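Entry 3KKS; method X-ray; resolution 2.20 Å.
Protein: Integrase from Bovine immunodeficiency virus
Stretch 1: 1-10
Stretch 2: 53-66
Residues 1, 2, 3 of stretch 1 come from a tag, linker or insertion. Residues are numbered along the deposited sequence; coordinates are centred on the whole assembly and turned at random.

Stretch 1 1-10: GSHLWQMDNT
Stretch 2 (53-66) TVLHLHSDNGPCFT

The most unusual feature is a buried histidine left by the expression tag: His-3, with left-handed backbone angles (phi 50°, psi 50°), offers its carbonyl to two successive amides. Leu-55 N donates to His-3 O at 3.1 Å, and His-56 N reaches His-3 O weakly at 3.4 Å. Its m rotamer sets the imidazole against Thr-53, whose CG2 lies over one face in a CH-pi contact, 3.8 Å from His-3 CG; His-3 ND1 is buried without a partner.

From there strand 4-10 runs parallel to the strand beginning at His-56, their axes inclined by 32° and 4.7 Å apart at closest approach. The paired residues are extended, phi -98° to -147° and psi 127° to 153°. The register pairs Leu-4 with His-56, Trp-5 with Leu-57 and Gln-6 with His-58, CA atoms 4.5, 5.2 and 4.6 Å apart respectively. As parallel strands require, one residue bonds to both flanks of its partner: Trp-5 N to His-56 O is 2.9 Å, and His-58 N to Trp-5 O is 3.0 Å. Met-7 N to His-58 O, 2.9 Å, extends the ladder.

Side chains alternate between faces. On one, Leu-4 (t, t) sets CG over the His-56 ring, a CH-pi contact 4.2 Å from its centroid, while Gln-6 NE2 meets the edge of His-58 at CD2, 3.6 Å away; both histidines are t. On the other, Trp-5 (m, chi2 70°) swings back along the strand so that NE1 donates to Thr-53 O at 2.9 Å, tying the indole to the loop before the partner strand. Val-54 CG2 lies over one face of the five-membered ring of Trp-5, 4.1 Å from its centroid, another CH-pi contact.

Met-7 (p, t, t) is a straight, flexible chain whose apolar methyl touches two residues: CE lies 3.6 Å from Leu-57 CG and 3.9 Å from Phe-65 CD1. Beyond it, Asn-9 (m) brings ND2 within 3.2 Å of Phe-65 CZ, obliquely and without a hydrogen bond. Asp-8 OD1 and Asp-60 OD2 approach to 3.4 Å, a like-charge pair that is a cost, not a bond.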

# COMPACT_ATOMS: atom_id res chain seq x y z
N GLY A 1 -8.31 -1.37 -12.69
CA GLY A 1 -8.99 -0.62 -13.79
C GLY A 1 -9.09 0.86 -13.45
O GLY A 1 -9.17 1.71 -14.34
N SER A 2 -9.09 1.16 -12.16
CA SER A 2 -9.18 2.54 -11.68
C SER A 2 -7.89 2.97 -10.99
O SER A 2 -7.67 4.16 -10.76
CB SER A 2 -10.34 2.66 -10.70
OG SER A 2 -10.22 3.83 -9.90
N HIS A 3 -7.05 2.00 -10.66
CA HIS A 3 -5.77 2.27 -10.01
C HIS A 3 -5.92 3.17 -8.79
O HIS A 3 -5.23 4.18 -8.65
CB HIS A 3 -4.80 2.89 -11.02
CG HIS A 3 -4.55 2.02 -12.21
ND1 HIS A 3 -3.73 0.91 -12.16
CD2 HIS A 3 -5.03 2.08 -13.47
CE1 HIS A 3 -3.73 0.32 -13.35
NE2 HIS A 3 -4.51 1.01 -14.16
N LEU A 4 -6.85 2.81 -7.91
CA LEU A 4 -7.05 3.57 -6.70
C LEU A 4 -6.28 2.83 -5.61
O LEU A 4 -6.45 1.63 -5.41
CB LEU A 4 -8.54 3.62 -6.33
CG LEU A 4 -8.97 4.47 -5.13
CD1 LEU A 4 -10.48 4.41 -4.99
CD2 LEU A 4 -8.34 3.97 -3.85
N TRP A 5 -5.43 3.56 -4.90
CA TRP A 5 -4.66 2.96 -3.82
C TRP A 5 -5.02 3.63 -2.51
O TRP A 5 -5.17 4.85 -2.46
CB TRP A 5 -3.16 3.15 -4.04
CG TRP A 5 -2.60 2.51 -5.27
CD1 TRP A 5 -2.81 2.89 -6.56
CD2 TRP A 5 -1.68 1.41 -5.32
NE1 TRP A 5 -2.07 2.11 -7.41
CE2 TRP A 5 -1.36 1.19 -6.68
CE3 TRP A 5 -1.08 0.60 -4.35
CZ2 TRP A 5 -0.48 0.18 -7.09
CZ3 TRP A 5 -0.20 -0.40 -4.75
CH2 TRP A 5 0.09 -0.60 -6.12
N GLN A 6 -5.18 2.84 -1.45
CA GLN A 6 -5.47 3.40 -0.14
C GLN A 6 -4.25 3.17 0.73
O GLN A 6 -3.72 2.05 0.80
CB GLN A 6 -6.69 2.75 0.51
CG GLN A 6 -6.88 3.22 1.94
CD GLN A 6 -8.27 2.97 2.47
OE1 GLN A 6 -8.49 3.00 3.69
NE2 GLN A 6 -9.22 2.74 1.56
N MET A 7 -3.81 4.22 1.40
CA MET A 7 -2.64 4.15 2.25
C MET A 7 -2.95 4.40 3.71
O MET A 7 -3.89 5.12 4.05
CB MET A 7 -1.62 5.17 1.78
CG MET A 7 -2.16 6.58 1.70
SD MET A 7 -0.93 7.78 1.13
CE MET A 7 -1.97 9.29 1.09
N ASP A 8 -2.14 3.80 4.57
CA ASP A 8 -2.27 3.92 6.01
C ASP A 8 -0.91 3.61 6.62
O ASP A 8 -0.07 2.95 6.01
CB ASP A 8 -3.29 2.92 6.56
CG ASP A 8 -4.72 3.29 6.23
OD1 ASP A 8 -5.19 4.35 6.71
OD2 ASP A 8 -5.38 2.52 5.48
N ASN A 9 -0.70 4.12 7.82
CA ASN A 9 0.53 3.86 8.54
C ASN A 9 0.15 2.84 9.59
O ASN A 9 -0.93 2.90 10.16
CB ASN A 9 1.04 5.13 9.22
CG ASN A 9 1.59 6.12 8.24
OD1 ASN A 9 2.38 5.76 7.37
ND2 ASN A 9 1.20 7.38 8.38
N THR A 10 1.03 1.87 9.81
CA THR A 10 0.76 0.86 10.81
C THR A 10 2.01 0.66 11.63
O THR A 10 3.06 1.22 11.33
CB THR A 10 0.38 -0.49 10.19
OG1 THR A 10 1.50 -1.00 9.45
CG2 THR A 10 -0.80 -0.33 9.26
N THR A 53 1.17 2.58 -11.26
CA THR A 53 0.28 3.58 -11.81
C THR A 53 -0.64 3.94 -10.65
O THR A 53 -1.27 3.07 -10.05
CB THR A 53 -0.57 3.02 -12.95
OG1 THR A 53 0.29 2.65 -14.04
CG2 THR A 53 -1.58 4.04 -13.43
N VAL A 54 -0.68 5.22 -10.31
CA VAL A 54 -1.52 5.68 -9.22
C VAL A 54 -2.36 6.83 -9.73
O VAL A 54 -1.84 7.91 -10.01
CB VAL A 54 -0.67 6.18 -8.04
CG1 VAL A 54 -1.58 6.63 -6.90
CG2 VAL A 54 0.28 5.10 -7.60
N LEU A 55 -3.66 6.59 -9.85
CA LEU A 55 -4.59 7.59 -10.35
C LEU A 55 -5.41 8.24 -9.25
O LEU A 55 -5.87 9.37 -9.40
CB LEU A 55 -5.52 6.96 -11.39
CG LEU A 55 -5.03 7.05 -12.83
CD1 LEU A 55 -3.52 7.22 -12.89
CD2 LEU A 55 -5.47 5.81 -13.58
N HIS A 56 -5.58 7.53 -8.15
CA HIS A 56 -6.37 8.05 -7.05
C HIS A 56 -5.79 7.53 -5.75
O HIS A 56 -5.52 6.34 -5.60
CB HIS A 56 -7.83 7.60 -7.23
CG HIS A 56 -8.78 8.21 -6.25
ND1 HIS A 56 -10.14 8.28 -6.49
CD2 HIS A 56 -8.59 8.76 -5.03
CE1 HIS A 56 -10.74 8.85 -5.46
NE2 HIS A 56 -9.82 9.15 -4.56
N LEU A 57 -5.61 8.45 -4.79
CA LEU A 57 -5.05 8.11 -3.50
C LEU A 57 -6.05 8.43 -2.39
O LEU A 57 -6.61 9.52 -2.35
CB LEU A 57 -3.76 8.90 -3.29
CG LEU A 57 -2.67 8.36 -2.36
CD1 LEU A 57 -2.36 6.90 -2.68
CD2 LEU A 57 -1.41 9.20 -2.55
N HIS A 58 -6.27 7.47 -1.49
CA HIS A 58 -7.21 7.65 -0.39
C HIS A 58 -6.55 7.32 0.95
O HIS A 58 -5.61 6.52 1.01
CB HIS A 58 -8.43 6.74 -0.59
CG HIS A 58 -9.53 6.97 0.39
ND1 HIS A 58 -10.28 8.13 0.40
CD2 HIS A 58 -10.02 6.20 1.39
CE1 HIS A 58 -11.19 8.06 1.37
NE2 HIS A 58 -11.05 6.89 1.98
N SER A 59 -7.03 7.94 2.03
CA SER A 59 -6.50 7.70 3.37
C SER A 59 -7.40 8.33 4.43
O SER A 59 -8.45 8.88 4.11
CB SER A 59 -5.10 8.29 3.49
OG SER A 59 -5.15 9.68 3.27
N ASP A 60 -6.98 8.26 5.69
CA ASP A 60 -7.76 8.87 6.76
C ASP A 60 -7.31 10.31 6.92
O ASP A 60 -6.42 10.77 6.22
CB ASP A 60 -7.60 8.11 8.09
CG ASP A 60 -6.16 8.02 8.56
OD1 ASP A 60 -5.46 9.05 8.55
OD2 ASP A 60 -5.73 6.91 8.94
N ASN A 61 -7.94 11.01 7.86
CA ASN A 61 -7.66 12.41 8.12
C ASN A 61 -6.37 12.65 8.89
O ASN A 61 -6.14 13.75 9.42
CB ASN A 61 -8.83 13.03 8.87
CG ASN A 61 -9.30 14.32 8.24
OD1 ASN A 61 -9.38 14.43 7.01
ND2 ASN A 61 -9.62 15.31 9.07
N GLY A 62 -5.53 11.63 8.97
CA GLY A 62 -4.28 11.79 9.69
C GLY A 62 -3.54 13.03 9.22
O GLY A 62 -3.59 13.37 8.04
N PRO A 63 -2.85 13.73 10.12
CA PRO A 63 -2.09 14.94 9.82
C PRO A 63 -1.04 14.73 8.74
O PRO A 63 -0.85 15.58 7.87
CB PRO A 63 -1.46 15.29 11.16
CG PRO A 63 -2.47 14.83 12.13
CD PRO A 63 -2.89 13.49 11.58
N CYS A 64 -0.34 13.61 8.79
CA CYS A 64 0.71 13.33 7.81
C CYS A 64 0.15 12.99 6.43
O CYS A 64 0.91 12.80 5.49
CB CYS A 64 1.63 12.21 8.30
SG CYS A 64 0.81 10.64 8.54
N PHE A 65 -1.17 12.91 6.33
CA PHE A 65 -1.82 12.61 5.05
C PHE A 65 -2.55 13.83 4.50
O PHE A 65 -2.89 13.86 3.32
CB PHE A 65 -2.83 11.46 5.19
CG PHE A 65 -2.21 10.12 5.52
CD1 PHE A 65 -1.09 9.67 4.84
CD2 PHE A 65 -2.77 9.31 6.50
CE1 PHE A 65 -0.52 8.42 5.13
CE2 PHE A 65 -2.21 8.06 6.80
CZ PHE A 65 -1.08 7.62 6.12
N THR A 66 -2.79 14.83 5.35
CA THR A 66 -3.52 16.03 4.92
C THR A 66 -2.71 17.32 4.78
O THR A 66 -3.26 18.37 4.44
CB THR A 66 -4.72 16.33 5.86
OG1 THR A 66 -4.26 16.45 7.21
CG2 THR A 66 -5.75 15.22 5.78